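Local coordinates for GDSL-like protein (Roseburia intestinalis L1-82, PDB 6HFZ) that removes acetyl groups from acetylated mannans, working as a two-domain carbohydrate esterase of the GDSL-like (SGNH hydrolase) family, at residues Tyr55-His58 with Val59-Trp62; Ala77-Gly80 with Gly81-Ser84; Glu183-Glu186 with Ile187-Asp190. One frame throughout, in Å; residues are numbered along the deposited sequence.

Contact 1: residues Tyr55-His58 with Val59-Trp62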
# COMPACT_ATOMS: atom_id res chain seq x y z
N TYR A 55 -5.74 -7.02 12.90
CA TYR A 55 -5.80 -8.33 12.23
C TYR A 55 -4.36 -8.85 12.06
O TYR A 55 -4.12 -10.03 12.17
CB TYR A 55 -6.60 -8.26 10.92
CG TYR A 55 -5.79 -7.92 9.70
CD1 TYR A 55 -5.00 -8.88 9.10
CD2 TYR A 55 -5.84 -6.66 9.13
CE1 TYR A 55 -4.21 -8.58 8.01
CE2 TYR A 55 -5.07 -6.35 8.02
CZ TYR A 55 -4.22 -7.31 7.48
OH TYR A 55 -3.37 -7.00 6.44
N ALA A 56 -3.41 -7.95 11.71
CA ALA A 56 -2.05 -8.33 11.40
C ALA A 56 -1.39 -9.02 12.61
O ALA A 56 -0.80 -10.06 12.48
CB ALA A 56 -1.23 -7.15 10.90
N TYR A 57 -1.61 -8.45 13.79
CA TYR A 57 -1.00 -9.03 15.00
C TYR A 57 -1.70 -10.35 15.34
O TYR A 57 -1.06 -11.31 15.78
CB TYR A 57 -0.99 -7.99 16.10
CG TYR A 57 0.05 -8.29 17.16
CD1 TYR A 57 1.36 -7.89 17.02
CD2 TYR A 57 -0.31 -9.05 18.25
CE1 TYR A 57 2.31 -8.20 17.98
CE2 TYR A 57 0.63 -9.40 19.21
CZ TYR A 57 1.93 -8.97 19.07
OH TYR A 57 2.81 -9.28 20.08
N HIS A 58 -3.01 -10.44 15.07
CA HIS A 58 -3.74 -11.69 15.27
C HIS A 58 -3.17 -12.80 14.37
O HIS A 58 -3.02 -13.95 14.80
CB HIS A 58 -5.25 -11.56 15.06
CG HIS A 58 -6.03 -10.87 16.15
ND1 HIS A 58 -6.04 -11.29 17.49
CD2 HIS A 58 -6.93 -9.87 16.08
CE1 HIS A 58 -6.89 -10.53 18.18
NE2 HIS A 58 -7.47 -9.67 17.34
N VAL A 59 -2.83 -12.47 13.12
CA VAL A 59 -2.28 -13.46 12.24
C VAL A 59 -0.88 -13.83 12.75
O VAL A 59 -0.45 -14.99 12.64
CB VAL A 59 -2.24 -12.93 10.80
CG1 VAL A 59 -1.36 -13.76 9.89
CG2 VAL A 59 -3.63 -12.79 10.25
N TYR A 60 -0.12 -12.82 13.21
CA TYR A 60 1.23 -13.06 13.75
C TYR A 60 1.11 -14.03 14.94
O TYR A 60 1.88 -15.00 15.06
CB TYR A 60 1.89 -11.71 14.09
CG TYR A 60 3.18 -11.81 14.87
CD1 TYR A 60 4.33 -12.33 14.30
CD2 TYR A 60 3.22 -11.37 16.17
CE1 TYR A 60 5.51 -12.41 15.03
CE2 TYR A 60 4.39 -11.45 16.91
CZ TYR A 60 5.52 -11.97 16.34
OH TYR A 60 6.66 -12.02 17.10
N GLU A 61 0.12 -13.79 15.80
CA GLU A 61 -0.11 -14.65 16.97
C GLU A 61 -0.48 -16.07 16.51
O GLU A 61 -0.07 -17.04 17.17
CB GLU A 61 -1.14 -14.03 17.93
CG GLU A 61 -0.55 -12.87 18.70
CD GLU A 61 -1.33 -12.36 19.89
OE1 GLU A 61 -2.56 -12.24 19.77
OE2 GLU A 61 -0.70 -12.05 20.92
N TRP A 62 -1.24 -16.21 15.41
CA TRP A 62 -1.51 -17.53 14.83
C TRP A 62 -0.22 -18.30 14.55
O TRP A 62 -0.15 -19.47 14.92
CB TRP A 62 -2.40 -17.48 13.58
CG TRP A 62 -2.74 -18.83 13.01
CD1 TRP A 62 -3.84 -19.58 13.30
CD2 TRP A 62 -1.97 -19.58 12.05
NE1 TRP A 62 -3.79 -20.76 12.60
CE2 TRP A 62 -2.64 -20.80 11.85
CE3 TRP A 62 -0.76 -19.37 11.39
CZ2 TRP A 62 -2.18 -21.75 10.95
CZ3 TRP A 62 -0.30 -20.33 10.52
CH2 TRP A 62 -0.99 -21.52 10.33
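Tyr57 and Tyr60 both carry CG opposite the backbone N (chi1 -158° and 170°), which sends the two rings out from the same flank of the helix, side by side. CD2 of Tyr60 sits over one face of the Tyr57 ring, off toward its rim, 3.8 Å from CE1 of Tyr57. The planes stand 57° apart, an oblique pairing. Tyr74 meets both rings, edge-to-face in the case of Tyr57.

Glu61 takes another part of the Tyr57 ring. Its chain runs extended beyond CG, and the carboxylate reaches the ring edge near its plane, with OE2 of Glu61 3.4 Å from CE2 of Tyr57. The same two residues share a backbone bond, from Glu61 N to Tyr57 O at 2.7 Å. His58 ND1 stands 4.3 Å from Glu61 OE1, too far for a direct bond, though a protonated imidazole would probably feel the charge.

On another side, CG2 of Val59 approaches the edge of the Tyr55 ring, 4.3 Å from CD1 of Tyr55. There Tyr55, Ala56 and Val59 all pack on Phe37 of strand 32-39, and the Tyr55 hydroxyl bonds to Thr43. With four successive i to i+4 backbone bonds, this is a helix packed between the central sheet and helix 196-215, as in the alpha/beta fold of SGNH hydrolases.

Contact 2: residues Ala77-Gly80 with Gly81-Ser84; sequences AGIG and GTTS. With ACT (acetate ion), chain E.
Thr82 lays its methyl CG2 against Ile79, 4.1 Å from Ile79 CG2, while its hydroxyl reaches back to the Ile79 backbone. With chi1 at 70°, OG1 sits between the backbone N and the carbonyl carbon, and from there Thr82 OG1 donates to Ile79 O at 2.9 Å. The hydroxyl comes from above the carbonyl plane, 37° out of it. The bond spans a type II beta turn from Ile79 to Thr82. Gly81 holds the third position with positive phi, where a side chain would run into Gly80 O.

The turn presents Gly81 N to the bound acetate, and Gly81 N donates to acetate OXT at 2.8 Å. Ser41 N and Asn110 ND2 also bond the acetate, an arrangement consistent with the oxyanion hole of SGNH hydrolases, in which a serine NH, a glycine NH and an asparagine amide meet the oxygen. His193 NE2 reaches the same ion, which probably came from the crystallisation liquor.

Two carbonyls of the turn share one water, which donates to Gly80 O and to Gly81 O, 3.0 Å from each. Beyond the turn, Thr83 is the N-cap of helix 84-96, its OG1 accepting a weak bond from Gln85 N, while the Ile79 side chain packs on Phe86 and Arg90 of that helix.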
# COMPACT_ATOMS: atom_id res chain seq x y z
N ALA A 77 4.19 -3.17 7.72
CA ALA A 77 4.56 -2.16 6.74
C ALA A 77 3.30 -1.47 6.19
O ALA A 77 3.28 -1.01 5.05
CB ALA A 77 5.37 -2.76 5.64
N GLY A 78 2.24 -1.41 6.98
CA GLY A 78 1.03 -0.65 6.65
C GLY A 78 1.25 0.86 6.78
O GLY A 78 1.90 1.31 7.74
N ILE A 79 0.68 1.62 5.84
CA ILE A 79 0.69 3.07 5.91
C ILE A 79 -0.70 3.54 5.50
O ILE A 79 -1.11 3.26 4.40
CB ILE A 79 1.78 3.72 5.03
CG1 ILE A 79 3.21 3.26 5.35
CG2 ILE A 79 1.66 5.23 5.11
CD1 ILE A 79 4.26 3.84 4.43
N GLY A 80 -1.39 4.22 6.41
CA GLY A 80 -2.76 4.63 6.19
C GLY A 80 -2.93 5.54 5.00
O GLY A 80 -2.13 6.48 4.77
N GLY A 81 -4.02 5.30 4.26
CA GLY A 81 -4.48 6.13 3.18
C GLY A 81 -3.53 6.13 1.98
O GLY A 81 -3.43 7.17 1.30
N THR A 82 -2.92 4.98 1.70
CA THR A 82 -2.05 4.79 0.55
C THR A 82 -2.36 3.48 -0.17
O THR A 82 -2.99 2.56 0.36
CB THR A 82 -0.56 4.88 0.91
OG1 THR A 82 -0.22 3.74 1.68
CG2 THR A 82 -0.21 6.17 1.64
N THR A 83 -1.87 3.41 -1.41
CA THR A 83 -2.31 2.40 -2.40
C THR A 83 -1.15 1.50 -2.78
O THR A 83 0.02 1.75 -2.37
CB THR A 83 -2.82 3.12 -3.67
OG1 THR A 83 -1.74 3.77 -4.34
CG2 THR A 83 -3.90 4.13 -3.35
N SER A 84 -1.42 0.56 -3.70
CA SER A 84 -0.41 -0.32 -4.25
C SER A 84 0.58 0.48 -5.11
O SER A 84 1.70 0.01 -5.32
CB SER A 84 -1.02 -1.45 -5.04
OG SER A 84 -1.69 -0.97 -6.20
C ACT E . -7.19 3.32 4.66
O ACT E . -7.75 4.32 5.21
OXT ACT E . -6.00 3.30 4.36
CH3 ACT E . -7.97 2.09 4.31
O HOH W 1 -2.74 9.16 3.49

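Contact 3: residues Glu183-Glu186 with Ile187-Asp190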
# COMPACT_ATOMS: atom_id res chain seq x y z
N GLU A 183 -24.82 -5.51 12.68
CA GLU A 183 -25.04 -4.07 12.40
C GLU A 183 -23.65 -3.42 12.24
O GLU A 183 -22.72 -3.78 12.94
CB GLU A 183 -25.86 -3.30 13.44
CG GLU A 183 -26.61 -2.09 12.82
CD GLU A 183 -25.83 -0.79 12.55
OE1 GLU A 183 -24.96 -0.43 13.36
OE2 GLU A 183 -26.11 -0.11 11.52
N ASN A 184 -23.53 -2.53 11.24
CA ASN A 184 -22.24 -1.98 10.83
C ASN A 184 -21.42 -1.52 12.04
O ASN A 184 -20.24 -1.82 12.13
CB ASN A 184 -22.40 -0.81 9.87
CG ASN A 184 -23.04 -1.24 8.57
OD1 ASN A 184 -24.12 -1.84 8.56
ND2 ASN A 184 -22.39 -0.90 7.46
N ARG A 185 -22.06 -0.78 12.95
CA ARG A 185 -21.34 -0.11 14.04
C ARG A 185 -20.86 -1.10 15.10
O ARG A 185 -20.03 -0.75 15.91
CB ARG A 185 -22.20 1.02 14.63
CG ARG A 185 -22.49 2.13 13.62
CD ARG A 185 -21.29 2.93 13.18
NE ARG A 185 -21.59 3.70 11.99
CZ ARG A 185 -21.33 3.27 10.76
NH1 ARG A 185 -20.53 2.23 10.60
NH2 ARG A 185 -21.92 3.83 9.72
N GLU A 186 -21.32 -2.35 15.05
CA GLU A 186 -20.74 -3.39 15.86
C GLU A 186 -19.31 -3.72 15.44
O GLU A 186 -18.55 -4.22 16.28
CB GLU A 186 -21.59 -4.67 15.80
CG GLU A 186 -22.99 -4.43 16.34
CD GLU A 186 -23.83 -5.68 16.44
OE1 GLU A 186 -24.18 -6.24 15.37
OE2 GLU A 186 -24.14 -6.08 17.59
N ILE A 187 -18.96 -3.50 14.16
CA ILE A 187 -17.63 -3.89 13.69
C ILE A 187 -16.85 -2.75 13.03
O ILE A 187 -15.67 -2.98 12.77
CB ILE A 187 -17.69 -5.06 12.70
CG1 ILE A 187 -18.50 -4.70 11.45
CG2 ILE A 187 -18.16 -6.33 13.40
CD1 ILE A 187 -18.36 -5.75 10.33
N THR A 188 -17.46 -1.59 12.77
CA THR A 188 -16.71 -0.49 12.19
C THR A 188 -17.42 0.82 12.49
O THR A 188 -18.63 0.94 12.30
CB THR A 188 -16.52 -0.68 10.68
OG1 THR A 188 -15.98 0.55 10.22
CG2 THR A 188 -17.81 -0.98 9.95
N PRO A 189 -16.69 1.86 12.97
CA PRO A 189 -17.30 3.17 13.19
C PRO A 189 -17.54 4.01 11.94
O PRO A 189 -18.32 4.95 12.03
CB PRO A 189 -16.32 3.91 14.11
CG PRO A 189 -15.00 3.23 13.85
CD PRO A 189 -15.31 1.80 13.46
N ASP A 190 -16.92 3.67 10.79
CA ASP A 190 -16.97 4.51 9.62
C ASP A 190 -17.17 3.72 8.32
O ASP A 190 -17.03 4.32 7.29
CB ASP A 190 -15.71 5.35 9.47
CG ASP A 190 -14.42 4.55 9.36
OD1 ASP A 190 -14.48 3.34 9.14
OD2 ASP A 190 -13.38 5.15 9.62
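The guanidinium of Arg185 has Pro189 O over one face, 3.3 Å above its plane, and Thr188 O at its edge, where Arg185 NH1 donates to Thr188 O at 2.9 Å. The acceptor is in the guanidinium plane, but NH1 stands above the plane of the carbonyl. A bend at chi2 (-67°) folds the arginine back over the chain to reach these oxygens, and NH1 also makes a salt bridge with Asp191.

Asn184 O is gripped twice: Thr188 N meets it at 2.9 Å in the carbonyl plane, and Ile187 N, also at 2.9 Å, comes from above that plane. This tight turn leads into the segment carrying Asp190, whose OD2 bonds to His193 ND1, consistent with the Asp-His part of an SGNH Ser-His-Asp triad with Ser41. Thr188 OG1 takes a weak bond from Asp190 N at 3.3 Å and bonds to His193 O.

Ile187 brings CG1 to 3.4 Å from Asn184 O and packs on Ile173 and Val177; an alanine here, lacking CG1, CG2 and CD1, would probably lose much of that packing and open a gap beside the turn. At the start of the turn, Glu186 OE1 accepts from Glu183 N at 2.9 Å, and Glu183 OE1 accepts from Arg185 N.

In the fold
The three contacts lie in series along the chain; none nests in or crosses another, and each is local. Contact 1 comes first, on helix 55-66, which packs against the central sheet and touches helix 196-215. The chain then runs into strand 71-78, an outermost strand of that sheet, and contact 2 turns it from the strand's end toward helix 84-96, about 18 Å from contact 1 between centres. Much later, contact 3 turns the loop between helices 173-178 and 196-215. Contacts 2 and 3 do not touch, their nearest atoms being about 11 Å apart, but His193 relates them: it bonds to Asp190 of contact 3 and to the acetate held in contact 2.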